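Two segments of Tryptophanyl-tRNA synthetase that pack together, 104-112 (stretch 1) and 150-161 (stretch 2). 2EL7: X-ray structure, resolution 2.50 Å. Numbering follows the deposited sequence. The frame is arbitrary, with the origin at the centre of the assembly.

Stretch 1 (104-112) GDLTRMTQF
Stretch 2 (150-161) DQVQHIELTREI

The contact centres on the side-chain oxygen of Gln153, which serves a newly starting helix in the other stretch. Thr110 N donates to Gln153 OE1 at 2.7 Å with an N-H...O angle of 174°, almost linear, and Thr110 OG1 donates to the same Gln153 OE1 at 2.8 Å. With chi1 m (-53°), Thr110 holds OG1 on the same side as its own amide, so both donors can reach the one acceptor. A third link to this oxygen runs through water 2, which accepts from Gln111 N at 3.0 Å and donates to Gln153 OE1 at 3.2 Å. The carbonyl thus engages, directly or through water, the amides of two successive residues in the first turn of the helix that begins at Thr110, where main-chain amides have no preceding helical carbonyl to bind. Gln153 reaches them with its CA-to-CB bond directed toward stretch 1, chi1 between wells at -96°, chi2 t (-150°) and chi3 -54°.

The backbone of stretch 1 explains why these amides are available. Helix 104-107 ends with Arg108 N bonded to Gly104 O (3.1 Å) and Met109 N to Leu106 O (3.0 Å). Arg108 has phi/psi of -95/1, and Met109, at the N-cap position, is extended at -65/135 before helical angles resume at Thr110 (-51/-44). Stretch 2 is helical over 153-161, with i+4 bonds such as Leu157 N to Gln153 O and Ile161 N to Leu157 O, both 3.0 Å. The chains run in opposite directions: Asp105 CA lies 8.0 Å from Leu157 CA, Met109 CA lies 7.1 Å from Gln153 CA, and Gln111 CA lies 8.8 Å from Gln151 CA.

At the other end of the contact, the CA-to-CB bonds of Asp105 and Glu160 both point toward the other stretch, yet their carboxylates carry like charges. Asp105 OD1 and Glu160 OE2 stay 4.1 Å apart, and water 1 mediates between them, donating to Asp105 OD1 at 3.0 Å and to Glu160 OE2 at 3.1 Å. The other oxygen of Asp105 (chi1 m) serves its own stretch, where Asp105 OD2 forms a salt bridge with Arg108 NH2 at 3.6 Å.

Between the two polar sites along the chains, and displaced to one side, lie the packing contacts. Met109 is buried, and its CA-to-CB bond points sideways; three m torsions (-63°, -76°, -66°) fold the chain so that its methyl meets stretch 2. Met109 CE lies 3.8 Å from His154 N and 3.9 Å from Gln153 CB. The CA-to-CB bond of Leu106 points away from stretch 2, but its m,t rotamer brings Leu106 CD2 to 3.9 Å from Leu157 CD2, an apolar pair; the CA-to-CB bond of Leu157, with chi1 t and chi2 p, points toward stretch 1.

At the edge, Gln111 and Gln151 meet loosely, Gln111 NE2 lying 3.8 Å from Gln151 NE2 without a hydrogen bond. The whole contact buries 390 Å² summed over both sides, with Gln153 and Met109 the residues most covered.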

# COMPACT_ATOMS: atom_id res chain seq x y z
N GLY A 104 13.40 7.44 8.77
CA GLY A 104 14.04 8.74 8.83
C GLY A 104 14.04 9.51 7.51
O GLY A 104 13.80 10.71 7.50
N ASP A 105 14.33 8.84 6.41
CA ASP A 105 14.31 9.52 5.11
C ASP A 105 12.93 10.08 4.78
O ASP A 105 12.82 11.09 4.08
CB ASP A 105 14.74 8.57 3.99
CG ASP A 105 16.19 8.12 4.13
OD1 ASP A 105 16.54 7.08 3.52
OD2 ASP A 105 16.97 8.80 4.85
N LEU A 106 11.86 9.44 5.27
CA LEU A 106 10.52 9.94 4.99
C LEU A 106 10.17 11.08 5.93
O LEU A 106 9.68 12.12 5.49
CB LEU A 106 9.48 8.82 5.12
CG LEU A 106 9.60 7.76 4.03
CD1 LEU A 106 8.70 6.60 4.36
CD2 LEU A 106 9.24 8.36 2.71
N THR A 107 10.43 10.90 7.22
CA THR A 107 10.12 11.96 8.17
C THR A 107 10.86 13.27 7.84
O THR A 107 10.39 14.36 8.19
CB THR A 107 10.43 11.49 9.62
OG1 THR A 107 11.81 11.16 9.75
CG2 THR A 107 9.63 10.24 9.94
N ARG A 108 11.97 13.18 7.10
CA ARG A 108 12.71 14.38 6.73
C ARG A 108 12.39 14.95 5.36
O ARG A 108 13.02 15.93 4.95
CB ARG A 108 14.22 14.12 6.78
CG ARG A 108 14.71 13.83 8.15
CD ARG A 108 16.19 13.56 8.17
NE ARG A 108 16.42 12.58 9.21
CZ ARG A 108 16.70 11.31 8.98
NH1 ARG A 108 16.88 10.47 9.99
NH2 ARG A 108 16.84 10.89 7.73
N MET A 109 11.45 14.36 4.64
CA MET A 109 11.09 14.90 3.33
C MET A 109 10.49 16.26 3.63
O MET A 109 9.69 16.40 4.56
CB MET A 109 10.06 14.04 2.61
CG MET A 109 10.55 12.62 2.29
SD MET A 109 11.68 12.50 0.90
CE MET A 109 10.56 12.98 -0.48
N THR A 110 10.90 17.25 2.86
CA THR A 110 10.44 18.60 3.04
C THR A 110 8.92 18.76 3.11
O THR A 110 8.43 19.48 3.96
CB THR A 110 10.94 19.50 1.92
OG1 THR A 110 12.35 19.37 1.82
CG2 THR A 110 10.59 20.96 2.20
N GLN A 111 8.19 18.08 2.23
CA GLN A 111 6.74 18.26 2.23
C GLN A 111 6.12 17.78 3.51
O GLN A 111 5.36 18.52 4.14
CB GLN A 111 6.09 17.58 1.01
CG GLN A 111 6.25 18.39 -0.26
CD GLN A 111 5.08 18.23 -1.24
OE1 GLN A 111 3.90 18.24 -0.85
NE2 GLN A 111 5.39 18.11 -2.53
N PHE A 112 6.42 16.55 3.90
CA PHE A 112 5.88 16.01 5.14
C PHE A 112 6.22 16.89 6.34
O PHE A 112 5.36 17.17 7.17
CB PHE A 112 6.43 14.61 5.40
CG PHE A 112 6.18 14.13 6.80
CD1 PHE A 112 4.92 13.65 7.18
CD2 PHE A 112 7.20 14.16 7.74
CE1 PHE A 112 4.69 13.23 8.48
CE2 PHE A 112 6.97 13.74 9.06
CZ PHE A 112 5.72 13.27 9.43
N ASP A 150 10.97 22.47 -6.76
CA ASP A 150 10.79 22.12 -5.36
C ASP A 150 10.16 20.74 -5.20
O ASP A 150 9.47 20.49 -4.21
CB ASP A 150 9.92 23.17 -4.66
CG ASP A 150 8.60 23.42 -5.39
OD1 ASP A 150 7.75 24.18 -4.85
OD2 ASP A 150 8.41 22.87 -6.50
N GLN A 151 10.38 19.85 -6.16
CA GLN A 151 9.79 18.51 -6.06
C GLN A 151 10.75 17.44 -6.52
O GLN A 151 10.34 16.35 -6.91
CB GLN A 151 8.53 18.42 -6.89
CG GLN A 151 7.58 19.51 -6.56
CD GLN A 151 6.24 19.23 -7.11
OE1 GLN A 151 6.07 19.12 -8.33
NE2 GLN A 151 5.25 19.10 -6.22
N VAL A 152 12.02 17.78 -6.45
CA VAL A 152 13.07 16.88 -6.84
C VAL A 152 13.29 15.79 -5.78
O VAL A 152 13.58 14.64 -6.13
CB VAL A 152 14.36 17.71 -7.08
CG1 VAL A 152 15.57 16.80 -7.25
CG2 VAL A 152 14.17 18.54 -8.33
N GLN A 153 13.11 16.14 -4.50
CA GLN A 153 13.30 15.19 -3.40
C GLN A 153 12.69 13.81 -3.60
O GLN A 153 13.33 12.80 -3.31
CB GLN A 153 12.79 15.76 -2.07
CG GLN A 153 13.86 16.40 -1.22
CD GLN A 153 13.59 16.32 0.28
OE1 GLN A 153 12.53 16.74 0.76
NE2 GLN A 153 14.55 15.79 1.02
N HIS A 154 11.45 13.75 -4.09
CA HIS A 154 10.85 12.44 -4.27
C HIS A 154 11.47 11.67 -5.44
O HIS A 154 11.37 10.45 -5.51
CB HIS A 154 9.30 12.51 -4.37
CG HIS A 154 8.77 12.92 -5.72
ND1 HIS A 154 8.77 14.23 -6.16
CD2 HIS A 154 8.12 12.20 -6.66
CE1 HIS A 154 8.13 14.30 -7.32
NE2 HIS A 154 7.72 13.08 -7.64
N ILE A 155 12.11 12.36 -6.37
CA ILE A 155 12.77 11.61 -7.43
C ILE A 155 14.04 11.02 -6.83
O ILE A 155 14.43 9.91 -7.17
CB ILE A 155 13.12 12.46 -8.69
CG1 ILE A 155 11.89 12.70 -9.57
CG2 ILE A 155 13.98 11.64 -9.61
CD1 ILE A 155 10.57 12.86 -8.89
N GLU A 156 14.69 11.75 -5.92
CA GLU A 156 15.89 11.22 -5.27
C GLU A 156 15.54 10.00 -4.40
O GLU A 156 16.30 9.03 -4.34
CB GLU A 156 16.58 12.30 -4.42
CG GLU A 156 17.32 13.33 -5.30
CD GLU A 156 17.69 14.66 -4.58
OE1 GLU A 156 18.32 15.52 -5.24
OE2 GLU A 156 17.35 14.84 -3.37
N LEU A 157 14.39 10.04 -3.73
CA LEU A 157 13.99 8.91 -2.90
C LEU A 157 13.80 7.70 -3.81
O LEU A 157 14.24 6.60 -3.48
CB LEU A 157 12.66 9.20 -2.18
CG LEU A 157 12.08 8.04 -1.36
CD1 LEU A 157 12.94 7.81 -0.12
CD2 LEU A 157 10.63 8.32 -0.97
N THR A 158 13.17 7.92 -4.95
CA THR A 158 12.91 6.86 -5.92
C THR A 158 14.20 6.19 -6.40
O THR A 158 14.25 4.94 -6.51
CB THR A 158 12.13 7.41 -7.11
OG1 THR A 158 10.95 8.06 -6.63
CG2 THR A 158 11.71 6.29 -8.08
N ARG A 159 15.24 6.97 -6.68
CA ARG A 159 16.51 6.38 -7.14
C ARG A 159 17.13 5.59 -5.99
O ARG A 159 17.64 4.49 -6.20
CB ARG A 159 17.52 7.43 -7.63
CG ARG A 159 17.12 8.23 -8.87
CD ARG A 159 18.31 9.01 -9.46
NE ARG A 159 18.76 10.08 -8.59
CZ ARG A 159 18.37 11.34 -8.68
NH1 ARG A 159 18.83 12.24 -7.82
NH2 ARG A 159 17.54 11.72 -9.66
N GLU A 160 17.08 6.13 -4.79
CA GLU A 160 17.63 5.42 -3.65
C GLU A 160 16.97 4.05 -3.51
O GLU A 160 17.65 3.06 -3.29
CB GLU A 160 17.47 6.24 -2.36
CG GLU A 160 18.63 7.23 -2.11
CD GLU A 160 18.34 8.29 -1.04
OE1 GLU A 160 19.12 9.26 -0.93
OE2 GLU A 160 17.32 8.16 -0.32
N ILE A 161 15.64 4.01 -3.67
CA ILE A 161 14.87 2.78 -3.56
C ILE A 161 15.21 1.83 -4.70
O ILE A 161 15.28 0.62 -4.51
CB ILE A 161 13.32 3.08 -3.56
CG1 ILE A 161 12.93 3.77 -2.25
CG2 ILE A 161 12.51 1.80 -3.72
CD1 ILE A 161 11.51 4.20 -2.19
O HOH W 1 16.29 5.49 0.94
O HOH W 2 9.46 16.77 -0.16